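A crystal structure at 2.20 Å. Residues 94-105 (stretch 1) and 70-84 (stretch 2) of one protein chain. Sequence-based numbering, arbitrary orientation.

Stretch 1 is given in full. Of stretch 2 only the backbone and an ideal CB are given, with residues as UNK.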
# COMPACT_ATOMS: atom_id res chain seq x y z
N MET B 94 7.95 -19.68 0.93
CA MET B 94 9.14 -18.89 1.23
C MET B 94 9.68 -18.24 -0.05
O MET B 94 10.03 -17.06 -0.06
CB MET B 94 10.23 -19.75 1.88
CG MET B 94 9.89 -20.28 3.30
SD MET B 94 11.07 -21.51 3.96
CE MET B 94 12.63 -20.87 3.38
N SER B 95 9.72 -19.01 -1.13
CA SER B 95 10.42 -18.58 -2.34
C SER B 95 9.67 -17.48 -3.07
O SER B 95 10.25 -16.46 -3.50
CB SER B 95 10.61 -19.79 -3.28
OG SER B 95 11.37 -19.42 -4.42
N THR B 96 8.37 -17.69 -3.22
CA THR B 96 7.54 -16.73 -3.93
C THR B 96 7.36 -15.45 -3.11
O THR B 96 7.38 -14.37 -3.71
CB THR B 96 6.17 -17.30 -4.27
OG1 THR B 96 5.58 -17.82 -3.07
CG2 THR B 96 6.30 -18.40 -5.33
N VAL B 97 7.16 -15.58 -1.78
CA VAL B 97 7.08 -14.39 -0.91
C VAL B 97 8.39 -13.58 -0.97
O VAL B 97 8.35 -12.35 -1.18
CB VAL B 97 6.67 -14.72 0.58
CG1 VAL B 97 6.79 -13.47 1.46
CG2 VAL B 97 5.24 -15.25 0.64
N THR B 98 9.53 -14.25 -0.81
CA THR B 98 10.83 -13.61 -1.01
C THR B 98 10.92 -12.81 -2.34
O THR B 98 11.24 -11.61 -2.32
CB THR B 98 12.00 -14.62 -0.96
OG1 THR B 98 11.97 -15.29 0.30
CG2 THR B 98 13.37 -13.91 -1.13
N ALA B 99 10.67 -13.48 -3.46
CA ALA B 99 10.68 -12.83 -4.78
C ALA B 99 9.66 -11.70 -4.87
O ALA B 99 9.93 -10.64 -5.42
CB ALA B 99 10.42 -13.84 -5.89
N TYR B 100 8.48 -11.93 -4.34
CA TYR B 100 7.43 -10.92 -4.39
C TYR B 100 7.82 -9.66 -3.63
O TYR B 100 7.74 -8.56 -4.18
CB TYR B 100 6.14 -11.49 -3.83
CG TYR B 100 4.92 -10.64 -4.03
CD1 TYR B 100 4.42 -10.36 -5.32
CD2 TYR B 100 4.21 -10.17 -2.93
CE1 TYR B 100 3.22 -9.59 -5.49
CE2 TYR B 100 3.06 -9.41 -3.08
CZ TYR B 100 2.56 -9.13 -4.35
OH TYR B 100 1.42 -8.39 -4.43
N VAL B 101 8.23 -9.81 -2.37
CA VAL B 101 8.62 -8.66 -1.54
C VAL B 101 9.85 -7.92 -2.13
O VAL B 101 9.84 -6.69 -2.29
CB VAL B 101 8.85 -9.10 -0.09
CG1 VAL B 101 9.53 -7.99 0.73
CG2 VAL B 101 7.50 -9.51 0.57
N THR B 102 10.90 -8.69 -2.47
CA THR B 102 12.10 -8.14 -3.11
C THR B 102 11.75 -7.33 -4.36
O THR B 102 12.24 -6.23 -4.53
CB THR B 102 13.09 -9.28 -3.51
OG1 THR B 102 13.40 -10.03 -2.34
CG2 THR B 102 14.38 -8.74 -4.13
N TRP B 103 10.89 -7.88 -5.23
CA TRP B 103 10.48 -7.17 -6.43
C TRP B 103 9.87 -5.82 -6.08
O TRP B 103 10.19 -4.79 -6.70
CB TRP B 103 9.51 -7.98 -7.26
CG TRP B 103 9.28 -7.37 -8.61
CD1 TRP B 103 9.89 -7.72 -9.78
CD2 TRP B 103 8.38 -6.29 -8.93
NE1 TRP B 103 9.43 -6.92 -10.82
CE2 TRP B 103 8.50 -6.04 -10.33
CE3 TRP B 103 7.48 -5.51 -8.18
CZ2 TRP B 103 7.76 -5.04 -10.98
CZ3 TRP B 103 6.74 -4.52 -8.84
CH2 TRP B 103 6.89 -4.29 -10.23
N HIS B 104 8.99 -5.84 -5.10
CA HIS B 104 8.30 -4.64 -4.70
C HIS B 104 9.18 -3.55 -4.05
O HIS B 104 8.89 -2.36 -4.17
CB HIS B 104 7.09 -4.99 -3.84
CG HIS B 104 5.86 -5.27 -4.64
ND1 HIS B 104 5.12 -4.26 -5.23
CD2 HIS B 104 5.24 -6.43 -4.96
CE1 HIS B 104 4.10 -4.79 -5.87
NE2 HIS B 104 4.14 -6.11 -5.71
N ALA B 105 10.23 -3.96 -3.35
CA ALA B 105 11.24 -3.03 -2.84
C ALA B 105 12.12 -2.46 -3.98
O ALA B 105 12.21 -1.25 -4.12
CB ALA B 105 12.11 -3.70 -1.80
N UNK B 70 4.19 -3.56 -18.03
CA UNK B 70 5.57 -3.98 -17.82
C UNK B 70 5.71 -4.41 -16.38
O UNK B 70 6.14 -5.53 -16.11
CB UNK B 70 6.56 -2.87 -18.16
N UNK B 71 5.33 -3.51 -15.46
CA UNK B 71 5.41 -3.75 -14.01
C UNK B 71 4.61 -4.95 -13.54
O UNK B 71 5.14 -5.81 -12.83
CB UNK B 71 4.93 -2.51 -13.25
N UNK B 72 3.35 -5.03 -13.95
CA UNK B 72 2.49 -6.16 -13.59
C UNK B 72 2.99 -7.50 -14.11
O UNK B 72 3.03 -8.48 -13.36
CB UNK B 72 1.07 -5.92 -14.12
N UNK B 73 3.39 -7.55 -15.39
CA UNK B 73 3.96 -8.76 -15.97
C UNK B 73 5.27 -9.13 -15.29
O UNK B 73 5.52 -10.30 -15.03
CB UNK B 73 4.18 -8.58 -17.47
N UNK B 74 6.10 -8.14 -15.01
CA UNK B 74 7.38 -8.41 -14.39
C UNK B 74 7.25 -9.06 -13.00
O UNK B 74 7.93 -10.07 -12.72
CB UNK B 74 8.17 -7.11 -14.28
N UNK B 75 6.39 -8.54 -12.14
CA UNK B 75 6.25 -9.14 -10.80
C UNK B 75 5.60 -10.55 -10.92
O UNK B 75 6.01 -11.48 -10.22
CB UNK B 75 5.41 -8.24 -9.90
N UNK B 76 4.64 -10.70 -11.82
CA UNK B 76 4.08 -12.03 -12.12
C UNK B 76 5.17 -13.01 -12.60
O UNK B 76 5.26 -14.12 -12.08
CB UNK B 76 2.99 -11.91 -13.18
N UNK B 77 5.98 -12.59 -13.57
CA UNK B 77 7.08 -13.40 -14.07
C UNK B 77 8.03 -13.76 -12.94
O UNK B 77 8.49 -14.89 -12.86
CB UNK B 77 7.83 -12.66 -15.18
N UNK B 78 8.29 -12.79 -12.05
CA UNK B 78 9.20 -12.99 -10.91
C UNK B 78 8.78 -14.10 -9.96
O UNK B 78 9.55 -15.00 -9.66
CB UNK B 78 9.32 -11.69 -10.12
N UNK B 79 7.55 -14.02 -9.47
CA UNK B 79 7.07 -15.03 -8.52
C UNK B 79 6.78 -16.37 -9.19
O UNK B 79 6.90 -17.43 -8.56
CB UNK B 79 5.81 -14.53 -7.82
N UNK B 80 6.41 -16.33 -10.46
CA UNK B 80 6.16 -17.56 -11.21
C UNK B 80 7.48 -18.33 -11.37
O UNK B 80 7.56 -19.49 -10.99
CB UNK B 80 5.54 -17.25 -12.57
N UNK B 81 8.51 -17.66 -11.85
CA UNK B 81 9.87 -18.23 -11.84
C UNK B 81 10.33 -18.65 -10.43
O UNK B 81 11.16 -19.54 -10.29
CB UNK B 81 10.86 -17.21 -12.42
N UNK B 82 9.81 -18.01 -9.39
CA UNK B 82 10.19 -18.39 -8.03
C UNK B 82 9.41 -19.61 -7.50
O UNK B 82 9.79 -20.19 -6.47
CB UNK B 82 9.98 -17.20 -7.09
N UNK B 83 8.35 -20.02 -8.19
CA UNK B 83 7.55 -21.15 -7.73
C UNK B 83 8.02 -22.47 -8.37
O UNK B 83 8.30 -22.51 -9.56
CB UNK B 83 6.07 -20.91 -8.05
N UNK B 84 8.11 -23.52 -7.57
CA UNK B 84 8.63 -24.80 -8.04
C UNK B 84 7.68 -25.87 -7.56
O UNK B 84 7.73 -26.27 -6.39
CB UNK B 84 10.06 -25.06 -7.55

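The two helices run nearly antiparallel, at 155° between their N-to-C directions, with axes approaching to 8.2 Å, so the start of stretch 2 lies beside Trp 103 and its end beside Ser 95.

Position 70 has nothing of stretch 1 within 5.5 Å of its ideal CB and would accept most helix-compatible residues; it is Glu 70, whose carboxylate is hydrogen-bonded elsewhere in the structure. At position 71 the CB direction is sideways, and the ideal CB lies 4.0 Å from Trp 103 CH2. There is room for it, so alanine would fit as well as glycine. The residue is Gly 71, and its backbone meets the indole, with Gly 71 O 3.3 Å from Trp 103 CZ2.

Positions 72 and 73 point away from stretch 1 and leave the choice open; they are His 72 and His 73.

Position 74 points toward stretch 1, and its ideal CB is 3.7 Å from Trp 103 NE1. An indole N-H so close invites an acceptor on a short side chain, such as serine, threonine or asparagine. Ser 74 fills it in the t rotamer, and Trp 103 NE1 donates to Ser 74 OG at 2.8 Å.

Position 75 also points toward stretch 1. Its ideal CB sits 3.7 Å from Trp 103 CD2, with the rings of Tyr 100 and His 104 farther along, a setting for a compact apolar side chain; valine, isoleucine or alanine would be reasonable. Val 75 places CB over one face of the indole, 3.6 Å from the centroid of the six-membered ring in a CH-pi contact, while Val 75 CG2 reaches Tyr 100 CD1 at 3.7 Å.

At 76 and 77 no atom of stretch 1 lies within 5.5 Å of the ideal CB, so most helix-compatible side chains would do; they are Leu 76 and Ala 77.

Position 78 points toward stretch 1, and the indole edge at Trp 103 CD1 lies near its ideal CB, which favours alanine or serine. Ala 78, its CB 4.0 Å from Trp 103 CD1, joins Gly 71, Ser 74 and Val 75 in the hole that receives Trp 103.

At position 79 the CB direction is sideways, and Thr 96, Ala 99 and Tyr 100 offer a largely apolar surface suited to isoleucine, valine or leucine. In Ile 79, CG2 packs 3.6 Å from Tyr 100 CB.

Positions 80 and 81 are equally clear of stretch 1, so polar or small residues would suit; they are Thr 80, whose OG1 donates to Leu 76 O, and Ala 81.

Position 82 points toward stretch 1, its ideal CB 3.6 Å from Ala 99 CB. So close an approach favours alanine, possibly glycine or serine. Ala 82 CB meets Ala 99 CB at 3.6 Å, and Ser 95 OG donates to Ala 82 O at 2.7 Å.

Position 83, in the loop, has its ideal CB 3.7 Å from Thr 96 CG2 and tolerates many residues; Asp 83 touches that methyl through CB. At 84 the ideal CB has no neighbour in stretch 1, so small or large side chains are possible; Phe 84 brings CE2 to 3.9 Å from Ser 95 OG.

Stretch 2, residues 70-84: EGHHSVLAAITAADF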
# COMPACT_ATOMS: atom_id res chain seq x y z
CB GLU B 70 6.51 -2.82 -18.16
CG GLU B 70 8.00 -3.03 -17.84
CD GLU B 70 8.89 -1.96 -18.50
OE1 GLU B 70 8.66 -0.74 -18.33
OE2 GLU B 70 9.84 -2.35 -19.20
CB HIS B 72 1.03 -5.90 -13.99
CG HIS B 72 0.36 -4.87 -13.12
ND1 HIS B 72 -0.32 -5.20 -11.97
CD2 HIS B 72 0.30 -3.52 -13.22
CE1 HIS B 72 -0.79 -4.10 -11.41
NE2 HIS B 72 -0.43 -3.07 -12.14
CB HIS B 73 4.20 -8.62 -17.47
CG HIS B 73 4.94 -9.78 -18.05
ND1 HIS B 73 6.31 -9.90 -17.99
CD2 HIS B 73 4.49 -10.92 -18.64
CE1 HIS B 73 6.68 -11.04 -18.55
NE2 HIS B 73 5.60 -11.68 -18.96
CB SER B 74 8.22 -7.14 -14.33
OG SER B 74 9.39 -7.34 -13.56
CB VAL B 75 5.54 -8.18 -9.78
CG1 VAL B 75 4.07 -8.06 -10.07
CG2 VAL B 75 5.75 -8.67 -8.34
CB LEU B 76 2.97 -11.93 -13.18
CG LEU B 76 2.39 -13.29 -13.58
CD1 LEU B 76 1.83 -14.04 -12.35
CD2 LEU B 76 1.32 -13.11 -14.64
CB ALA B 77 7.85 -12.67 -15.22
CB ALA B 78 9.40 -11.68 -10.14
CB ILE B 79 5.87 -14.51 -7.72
CG1 ILE B 79 4.66 -14.20 -8.63
CG2 ILE B 79 6.28 -13.30 -6.96
CD1 ILE B 79 3.34 -13.93 -7.80
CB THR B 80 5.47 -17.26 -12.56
OG1 THR B 80 4.21 -16.64 -12.28
CG2 THR B 80 5.23 -18.54 -13.36
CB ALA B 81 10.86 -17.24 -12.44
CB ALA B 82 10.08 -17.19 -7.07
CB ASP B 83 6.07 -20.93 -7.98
CG ASP B 83 5.20 -21.95 -7.29
OD1 ASP B 83 5.55 -22.45 -6.18
OD2 ASP B 83 4.15 -22.28 -7.86
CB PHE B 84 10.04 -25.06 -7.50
CG PHE B 84 11.02 -23.98 -7.83
CD1 PHE B 84 11.57 -23.89 -9.10
CD2 PHE B 84 11.40 -23.04 -6.86
CE1 PHE B 84 12.50 -22.89 -9.41
CE2 PHE B 84 12.32 -22.04 -7.17
CZ PHE B 84 12.87 -21.96 -8.45
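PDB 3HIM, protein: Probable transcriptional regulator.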